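Local coordinates for tryptophan decarboxylase 1 (Oryza sativa subsp. japonica, PDB 6KHP) that catalyses the pyridoxal 5'-phosphate-dependent decarboxylation of L-tryptophan to tryptamine, and of 5-hydroxy-L-tryptophan to serotonin, as a homodimer, at the interface of chains A and B. Sequence-based numbering; all coordinates share one arbitrary frame. Chains: chain A/B, Tryptophan decarboxylase 1.

Contact 1: the interface of chains A and B. Residues chain A 122-125, 131-132; chain B 93, 95.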
ATOM      1  N   MET A 122       0.447  10.330  28.738  1.00 26.41           N
ATOM      2  CA  MET A 122      -0.474  10.973  29.673  1.00 27.81           C
ATOM      3  C   MET A 122      -1.320  12.016  28.958  1.00 24.21           C
ATOM      4  O   MET A 122      -2.512  12.170  29.263  1.00 22.76           O
ATOM      5  CB  MET A 122       0.303  11.573  30.842  1.00 26.45           C
ATOM      6  CG  MET A 122       1.067  10.478  31.600  1.00 27.90           C
ATOM      7  SD  MET A 122       1.947  11.035  33.072  1.00 36.39           S
ATOM      8  CE  MET A 122       2.810  12.475  32.473  1.00 25.11           C
ATOM      9  N   ASN A 123      -0.725  12.715  27.982  1.00 25.15           N
ATOM     10  CA  ASN A 123      -1.454  13.544  27.017  1.00 23.88           C
ATOM     11  C   ASN A 123      -2.356  14.569  27.712  1.00 24.17           C
ATOM     12  O   ASN A 123      -3.492  14.814  27.289  1.00 22.81           O
ATOM     13  CB  ASN A 123      -2.257  12.667  26.045  1.00 21.42           C
ATOM     14  CG  ASN A 123      -2.630  13.399  24.760  1.00 22.93           C
ATOM     15  OD1 ASN A 123      -1.847  14.173  24.243  1.00 20.18           O
ATOM     16  ND2 ASN A 123      -3.830  13.144  24.243  1.00 22.07           N
ATOM     17  N   THR A 124      -1.856  15.154  28.801  1.00 23.78           N
ATOM     18  CA  THR A 124      -2.563  16.235  29.480  1.00 25.01           C
ATOM     19  C   THR A 124      -2.397  17.540  28.702  1.00 23.52           C
ATOM     20  O   THR A 124      -1.413  17.735  27.985  1.00 23.87           O
ATOM     21  CB  THR A 124      -2.058  16.406  30.928  1.00 26.39           C
ATOM     22  OG1 THR A 124      -0.679  16.813  30.941  1.00 23.59           O
ATOM     23  CG2 THR A 124      -2.176  15.101  31.719  1.00 22.59           C
ATOM     24  N   VAL A 125      -3.372  18.435  28.854  1.00 24.11           N
ATOM     25  CA  VAL A 125      -3.413  19.724  28.158  1.00 23.71           C
ATOM     26  C   VAL A 125      -3.370  20.816  29.222  1.00 26.03           C
ATOM     27  O   VAL A 125      -4.381  21.094  29.880  1.00 28.14           O
ATOM     28  CB  VAL A 125      -4.660  19.871  27.282  1.00 25.16           C
ATOM     29  CG1 VAL A 125      -4.571  21.160  26.474  1.00 22.96           C
ATOM     30  CG2 VAL A 125      -4.855  18.630  26.376  1.00 23.16           C
ATOM     31  N   ALA A 131      -5.710  22.726  35.102  1.00 28.00           N
ATOM     32  CA  ALA A 131      -5.841  21.696  34.066  1.00 27.40           C
ATOM     33  C   ALA A 131      -4.837  20.562  34.231  1.00 30.62           C
ATOM     34  O   ALA A 131      -5.074  19.470  33.691  1.00 33.73           O
ATOM     35  CB  ALA A 131      -5.690  22.294  32.667  1.00 24.40           C
ATOM     36  N   SER A 132      -3.722  20.792  34.967  1.00 28.44           N
ATOM     37  CA  SER A 132      -2.819  19.754  35.478  1.00 29.12           C
ATOM     38  C   SER A 132      -1.690  20.381  36.293  1.00 28.11           C
ATOM     39  O   SER A 132      -0.675  20.812  35.718  1.00 27.27           O
ATOM     40  CB  SER A 132      -2.228  18.908  34.345  1.00 29.62           C
ATOM     41  OG  SER A 132      -1.700  17.698  34.862  1.00 31.11           O
TER
ATOM     42  N   THR B  93      -3.656  16.301  36.738  1.00 24.20           N
ATOM     43  CA  THR B  93      -5.046  16.057  36.377  1.00 23.18           C
ATOM     44  C   THR B  93      -5.065  14.995  35.281  1.00 25.99           C
ATOM     45  O   THR B  93      -4.453  15.184  34.223  1.00 27.51           O
ATOM     46  CB  THR B  93      -5.709  17.343  35.891  1.00 25.15           C
ATOM     47  OG1 THR B  93      -5.669  18.326  36.935  1.00 25.65           O
ATOM     48  CG2 THR B  93      -7.142  17.080  35.485  1.00 22.15           C
ATOM     49  N   TRP B  95      -6.182  13.586  32.475  1.00 22.60           N
ATOM     50  CA  TRP B  95      -6.906  13.656  31.207  1.00 25.75           C
ATOM     51  C   TRP B  95      -7.210  12.270  30.656  1.00 25.22           C
ATOM     52  O   TRP B  95      -8.256  12.068  30.032  1.00 27.43           O
ATOM     53  CB  TRP B  95      -6.096  14.470  30.184  1.00 22.55           C
ATOM     54  CG  TRP B  95      -6.157  15.960  30.443  1.00 26.32           C
ATOM     55  CD1 TRP B  95      -5.577  16.639  31.491  1.00 22.73           C
ATOM     56  CD2 TRP B  95      -6.856  16.952  29.662  1.00 23.37           C
ATOM     57  NE1 TRP B  95      -5.865  17.985  31.396  1.00 23.43           N
ATOM     58  CE2 TRP B  95      -6.646  18.206  30.292  1.00 23.69           C
ATOM     59  CE3 TRP B  95      -7.645  16.901  28.507  1.00 22.04           C
ATOM     60  CZ2 TRP B  95      -7.193  19.398  29.797  1.00 23.41           C
ATOM     61  CZ3 TRP B  95      -8.190  18.091  28.013  1.00 26.31           C
ATOM     62  CH2 TRP B  95      -7.957  19.326  28.662  1.00 22.99           C
TER
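Leaving helix 110-122, the backbone of chain A turns at A:Asn123, whose phi and psi are both positive (54°/40°), and then runs extended through A:Thr124 and A:Val125 across one face of the B:Trp95 indole. Two CH-pi contacts place the chain A backbone and valine over this face: A:Thr124 CA lies 3.9 Å from the centroid of the five-membered ring of B:Trp95, and A:Val125 CB 3.8 Å from that of the six-membered ring. The peptide nitrogen of A:Val125 sits above the plane between them, toward the rim. With CG1 anti to the backbone N (chi1 -174°), CG2 of A:Val125 reaches CZ3 of B:Trp95 at 3.8 Å, while the valine side chain crosses the indole at about a right angle. At the ring edge, the indole NE1 of B:Trp95 donates to the carbonyl O of A:Ala131 at 2.8 Å, nearly in the ring plane. One residue on in chain A, the hydroxyl OG of A:Ser132 accepts the backbone N of B:Thr93 at 3.0 Å. A phenylalanine in place of B:Trp95 would probably leave the A:Ala131 carbonyl without its indole N-H mate and thin the cover over A:Val125. Gripped at both face and edge, the indole pins two loop segments of chain A to chain B and so probably helps to hold the homodimer together about 13 Å from the proton donor A:Tyr359.

Contact 2: the interface of chains A and B. Residues chain A 60-64; chain B 137, 141, 159, 370.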
ATOM      1  N   GLY A  60       7.160  13.828  -4.724  1.00 41.34           N
ATOM      2  CA  GLY A  60       5.947  13.102  -5.020  1.00 38.81           C
ATOM      3  C   GLY A  60       6.048  11.595  -4.876  1.00 38.80           C
ATOM      4  O   GLY A  60       5.057  10.900  -5.135  1.00 36.34           O
ATOM      5  N   TYR A  61       7.207  11.066  -4.475  1.00 35.35           N
ATOM      6  CA  TYR A  61       7.354   9.613  -4.417  1.00 35.36           C
ATOM      7  C   TYR A  61       6.418   8.985  -3.390  1.00 37.00           C
ATOM      8  O   TYR A  61       6.002   7.829  -3.563  1.00 36.77           O
ATOM      9  CB  TYR A  61       8.801   9.232  -4.098  1.00 33.61           C
ATOM     10  CG  TYR A  61       9.087   9.174  -2.614  1.00 36.28           C
ATOM     11  CD1 TYR A  61       9.360  10.331  -1.899  1.00 31.38           C
ATOM     12  CD2 TYR A  61       9.073   7.954  -1.921  1.00 37.18           C
ATOM     13  CE1 TYR A  61       9.623  10.291  -0.542  1.00 35.45           C
ATOM     14  CE2 TYR A  61       9.327   7.901  -0.552  1.00 33.41           C
ATOM     15  CZ  TYR A  61       9.600   9.075   0.127  1.00 34.86           C
ATOM     16  OH  TYR A  61       9.849   9.039   1.473  1.00 31.20           O
ATOM     17  N   LEU A  62       6.066   9.716  -2.320  1.00 32.07           N
ATOM     18  CA  LEU A  62       5.451   9.053  -1.170  1.00 33.66           C
ATOM     19  C   LEU A  62       4.018   8.632  -1.465  1.00 30.94           C
ATOM     20  O   LEU A  62       3.640   7.479  -1.223  1.00 30.17           O
ATOM     21  CB  LEU A  62       5.502   9.943   0.068  1.00 34.88           C
ATOM     22  CG  LEU A  62       5.184   9.152   1.338  1.00 30.96           C
ATOM     23  CD1 LEU A  62       6.289   8.172   1.599  1.00 30.82           C
ATOM     24  CD2 LEU A  62       4.976  10.054   2.539  1.00 29.44           C
ATOM     25  N   GLN A  63       3.199   9.548  -1.983  1.00 28.89           N
ATOM     26  CA  GLN A  63       1.848   9.142  -2.357  1.00 33.44           C
ATOM     27  C   GLN A  63       1.858   8.058  -3.434  1.00 33.46           C
ATOM     28  O   GLN A  63       0.894   7.304  -3.550  1.00 29.95           O
ATOM     29  CB  GLN A  63       1.031  10.346  -2.827  1.00 28.89           C
ATOM     30  CG  GLN A  63      -0.355   9.967  -3.261  1.00 33.09           C
ATOM     31  CD  GLN A  63      -1.308  11.133  -3.374  1.00 37.53           C
ATOM     32  OE1 GLN A  63      -1.499  11.893  -2.423  1.00 36.71           O
ATOM     33  NE2 GLN A  63      -1.946  11.258  -4.532  1.00 33.99           N
ATOM     34  N   ASP A  64       2.903   7.988  -4.262  1.00 34.70           N
ATOM     35  CA  ASP A  64       2.999   6.877  -5.205  1.00 38.19           C
ATOM     36  C   ASP A  64       3.014   5.548  -4.462  1.00 36.95           C
ATOM     37  O   ASP A  64       2.249   4.630  -4.792  1.00 39.95           O
ATOM     38  CB  ASP A  64       4.256   7.002  -6.077  1.00 37.50           C
ATOM     39  CG  ASP A  64       4.175   8.132  -7.090  1.00 39.08           C
ATOM     40  OD1 ASP A  64       3.054   8.569  -7.438  1.00 42.32           O
ATOM     41  OD2 ASP A  64       5.249   8.576  -7.547  1.00 37.33           O
TER
ATOM     42  N   GLU B 137       6.472  15.177   2.650  1.00 30.95           N
ATOM     43  CA  GLU B 137       5.520  14.415   1.842  1.00 32.41           C
ATOM     44  C   GLU B 137       4.501  13.695   2.715  1.00 29.30           C
ATOM     45  O   GLU B 137       3.320  13.622   2.362  1.00 28.86           O
ATOM     46  CB  GLU B 137       6.253  13.421   0.947  1.00 34.82           C
ATOM     47  CG  GLU B 137       7.283  14.078   0.053  1.00 35.87           C
ATOM     48  CD  GLU B 137       7.080  13.778  -1.418  1.00 39.54           C
ATOM     49  OE1 GLU B 137       6.304  12.847  -1.749  1.00 33.29           O
ATOM     50  OE2 GLU B 137       7.713  14.475  -2.234  1.00 42.47           O
ATOM     51  N   LEU B 141       0.606  14.099   2.674  1.00 28.69           N
ATOM     52  CA  LEU B 141      -0.189  12.890   2.501  1.00 23.90           C
ATOM     53  C   LEU B 141      -1.253  12.781   3.580  1.00 27.82           C
ATOM     54  O   LEU B 141      -2.436  12.564   3.283  1.00 28.97           O
ATOM     55  CB  LEU B 141       0.718  11.663   2.521  1.00 27.40           C
ATOM     56  CG  LEU B 141      -0.037  10.357   2.237  1.00 29.57           C
ATOM     57  CD1 LEU B 141      -0.526  10.326   0.784  1.00 28.22           C
ATOM     58  CD2 LEU B 141       0.828   9.132   2.561  1.00 27.36           C
ATOM     59  N   ARG B 159      -2.257  17.157  -3.411  1.00 39.56           N
ATOM     60  CA  ARG B 159      -2.253  16.129  -4.439  1.00 40.14           C
ATOM     61  C   ARG B 159      -3.643  15.527  -4.606  1.00 40.63           C
ATOM     62  O   ARG B 159      -4.445  15.444  -3.672  1.00 42.18           O
ATOM     63  CB  ARG B 159      -1.248  15.015  -4.123  1.00 36.63           C
ATOM     64  CG  ARG B 159       0.192  15.416  -4.385  1.00 40.03           C
ATOM     65  CD  ARG B 159       1.138  14.233  -4.293  1.00 40.93           C
ATOM     66  NE  ARG B 159       0.978  13.314  -5.423  1.00 45.87           N
ATOM     67  CZ  ARG B 159       1.855  12.359  -5.739  1.00 47.41           C
ATOM     68  NH1 ARG B 159       2.949  12.202  -5.001  1.00 43.32           N
ATOM     69  NH2 ARG B 159       1.643  11.556  -6.781  1.00 44.56           N
ATOM     70  N   VAL B 370       6.235  19.031  -4.017  1.00 62.58           N
ATOM     71  CA  VAL B 370       5.192  18.606  -3.086  1.00 58.78           C
ATOM     72  C   VAL B 370       5.572  19.187  -1.730  1.00 55.29           C
ATOM     73  O   VAL B 370       6.493  18.690  -1.066  1.00 54.40           O
ATOM     74  CB  VAL B 370       5.047  17.076  -3.030  1.00 52.85           C
ATOM     75  CG1 VAL B 370       4.167  16.644  -1.850  1.00 49.29           C
ATOM     76  CG2 VAL B 370       4.478  16.538  -4.355  1.00 54.22           C
TER
HETATM   77  O   HOH W   1       3.860  12.440  -2.182  1.00 31.97           O
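B:Glu137, on helix 133-149, and B:Arg159 grip the start of helix 61-65 of chain A, and this part of the homodimer interface probably clamps that helix onto the other subunit. On the closely fitted side, the carboxylate OE2 of B:Glu137 accepts the backbone N of A:Gly60 at 2.6 Å through its syn lone pair, nearly straight at 173°. The other oxygen, OE1, takes the backbone N of A:Leu62 at 3.2 Å on its anti side, tilted out of the carboxylate plane. A bend at chi2 (-125°) turns the acid toward these helix-start N-H groups, which would probably stabilise its negative charge. Nearby, CB of A:Leu62 packs on CB of B:Glu137 at 3.7 Å. NH1 of B:Arg159 donates a hydrogen bond to the carbonyl O of A:Gly60 at 2.5 Å, meeting it from the side of the C=O rather than end-on, with the oxygen close to the guanidinium plane. The guanidinium is stacked on the amide of A:Gln63, the planes 21° apart. Water 1 adds an indirect link among groups that also bond directly: it joins the backbone N of A:Gln63, at 3.0 Å, to OE1 of B:Glu137 and NH1 of B:Arg159.

The looser side rests on a weak salt bridge: NH2 of B:Arg159 lies 3.4 Å from OD1 of A:Asp64, whose carboxylate stands perpendicular to the guanidinium.

Contact 3: the interface of chains A and B. Residues chain A 197-200; chain B 203, 226-228.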
ATOM      1  N   ASP A 197      -4.020  56.278  18.163  1.00 44.62           N
ATOM      2  CA  ASP A 197      -5.478  56.200  18.108  1.00 43.87           C
ATOM      3  C   ASP A 197      -5.826  54.778  17.662  1.00 46.05           C
ATOM      4  O   ASP A 197      -5.896  54.476  16.467  1.00 45.00           O
ATOM      5  CB  ASP A 197      -6.046  57.263  17.169  1.00 42.78           C
ATOM      6  CG  ASP A 197      -5.634  58.700  17.570  1.00 49.10           C
ATOM      7  OD1 ASP A 197      -5.482  58.966  18.784  1.00 51.31           O
ATOM      8  OD2 ASP A 197      -5.473  59.569  16.677  1.00 46.29           O
ATOM      9  N   GLY A 198      -6.042  53.889  18.641  1.00 40.38           N
ATOM     10  CA  GLY A 198      -6.135  52.468  18.329  1.00 37.65           C
ATOM     11  C   GLY A 198      -4.852  52.009  17.663  1.00 40.70           C
ATOM     12  O   GLY A 198      -3.750  52.284  18.154  1.00 39.21           O
ATOM     13  N   VAL A 199      -4.972  51.333  16.516  1.00 36.80           N
ATOM     14  CA  VAL A 199      -3.792  50.908  15.757  1.00 45.70           C
ATOM     15  C   VAL A 199      -3.489  51.845  14.589  1.00 47.10           C
ATOM     16  O   VAL A 199      -2.666  51.501  13.729  1.00 49.44           O
ATOM     17  CB  VAL A 199      -3.906  49.456  15.250  1.00 37.06           C
ATOM     18  CG1 VAL A 199      -4.138  48.494  16.409  1.00 37.82           C
ATOM     19  CG2 VAL A 199      -5.000  49.334  14.165  1.00 35.16           C
ATOM     20  N   ALA A 200      -4.127  53.021  14.535  1.00 48.20           N
ATOM     21  CA  ALA A 200      -3.787  53.984  13.487  1.00 47.58           C
ATOM     22  C   ALA A 200      -2.305  54.340  13.521  1.00 47.74           C
ATOM     23  O   ALA A 200      -1.726  54.677  12.483  1.00 54.57           O
ATOM     24  CB  ALA A 200      -4.645  55.247  13.614  1.00 39.18           C
TER
ATOM     25  N   HIS B 203      -6.066  50.430  10.535  1.00 32.49           N
ATOM     26  CA  HIS B 203      -7.153  50.872  11.406  1.00 33.88           C
ATOM     27  C   HIS B 203      -8.509  50.899  10.712  1.00 33.93           C
ATOM     28  O   HIS B 203      -9.518  51.122  11.387  1.00 33.55           O
ATOM     29  CB  HIS B 203      -6.849  52.263  11.965  1.00 36.00           C
ATOM     30  CG  HIS B 203      -6.926  53.346  10.935  1.00 42.39           C
ATOM     31  ND1 HIS B 203      -5.926  53.564  10.009  1.00 43.58           N
ATOM     32  CD2 HIS B 203      -7.898  54.248  10.659  1.00 44.07           C
ATOM     33  CE1 HIS B 203      -6.271  54.568   9.221  1.00 43.36           C
ATOM     34  NE2 HIS B 203      -7.464  54.999   9.593  1.00 44.85           N
ATOM     35  N   PHE B 226      -5.182  43.978  14.386  1.00 26.33           N
ATOM     36  CA  PHE B 226      -6.482  44.597  14.187  1.00 27.71           C
ATOM     37  C   PHE B 226      -6.811  45.528  15.354  1.00 33.16           C
ATOM     38  O   PHE B 226      -6.381  45.318  16.493  1.00 29.63           O
ATOM     39  CB  PHE B 226      -7.568  43.533  14.030  1.00 28.48           C
ATOM     40  CG  PHE B 226      -7.492  42.790  12.727  1.00 30.84           C
ATOM     41  CD1 PHE B 226      -8.101  43.297  11.587  1.00 33.05           C
ATOM     42  CD2 PHE B 226      -6.784  41.596  12.632  1.00 29.45           C
ATOM     43  CE1 PHE B 226      -8.018  42.618  10.367  1.00 34.02           C
ATOM     44  CE2 PHE B 226      -6.701  40.904  11.423  1.00 31.57           C
ATOM     45  CZ  PHE B 226      -7.322  41.411  10.291  1.00 35.57           C
ATOM     46  N   ASP B 227      -7.578  46.571  15.053  1.00 30.39           N
ATOM     47  CA  ASP B 227      -7.937  47.553  16.063  1.00 28.64           C
ATOM     48  C   ASP B 227      -9.000  46.985  16.994  1.00 28.77           C
ATOM     49  O   ASP B 227     -10.020  46.481  16.514  1.00 28.35           O
ATOM     50  CB  ASP B 227      -8.461  48.829  15.395  1.00 30.95           C
ATOM     51  CG  ASP B 227      -8.465  50.014  16.330  1.00 36.27           C
ATOM     52  OD1 ASP B 227      -9.194  49.950  17.349  1.00 30.77           O
ATOM     53  OD2 ASP B 227      -7.735  51.002  16.047  1.00 41.78           O
ATOM     54  N   PRO B 228      -8.811  47.061  18.320  1.00 32.03           N
ATOM     55  CA  PRO B 228      -9.878  46.652  19.258  1.00 33.96           C
ATOM     56  C   PRO B 228     -11.255  47.208  18.922  1.00 33.06           C
ATOM     57  O   PRO B 228     -12.263  46.518  19.136  1.00 34.02           O
ATOM     58  CB  PRO B 228      -9.377  47.191  20.603  1.00 33.23           C
ATOM     59  CG  PRO B 228      -7.900  47.181  20.474  1.00 37.34           C
ATOM     60  CD  PRO B 228      -7.596  47.508  19.025  1.00 34.24           C
TER
HETATM   61  O   HOH W   2      -3.886  52.085  10.871  1.00 45.65           O
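CB of A:Ala200 lies over one face of the B:His203 imidazole, above its CG end, 4.0 Å from CG. At the ring edge and in its plane lies water 2, which is 2.7 Å from ND1 of B:His203. The backbone N of the same histidine also holds this water, and the carbonyl O of A:Val199 completes the bridge at 3.2 Å. Chi1 of 70° puts the ring between the backbone N and the carbonyl carbon, and chi2 of -77° turns ND1 to share the water with the residue's own N-H. The second flat group, the carboxylate of B:Asp227, is approached from above its plane: the backbone N of A:Val199 donates to OD2 at 2.8 Å, 51° out of plane. Alongside this bond, CG2 of A:Val199 rests 3.7 Å from CB of B:Asp227, the two side chains sliding past each other in opposite directions. The same methyl is 3.8 Å from CA of B:His203, and this patch of the homodimer interface probably helps to hold the chain A loop against chain B. In the fold, loop 197-200 of chain A follows helix 175-193; it meets 3-10 helix 202-204 of chain B, just before strand 205-210, and the loop leading into 3-10 helix 228-230.

Contact 1 lies about 35 Å from contact 2 and 37 Å from contact 3, with 43 Å between contacts 2 and 3, measured between the centres of their C-alpha atoms. No residue is shared, but helix 133-149 connects the first two: in chain A it begins just after the loop of contact 1, and in chain B it supplies residues to contact 2. Two-fold symmetry gives each contact a twin, spreading the anchoring across the homodimer interface. Contact 1 is centred about 13 Å from A:Tyr359, the proton donor, whereas contacts 3 and 2 lie 26 and 35 Å away, so any influence of contacts 2 and 3 on catalysis would probably be indirect, through dimer stability.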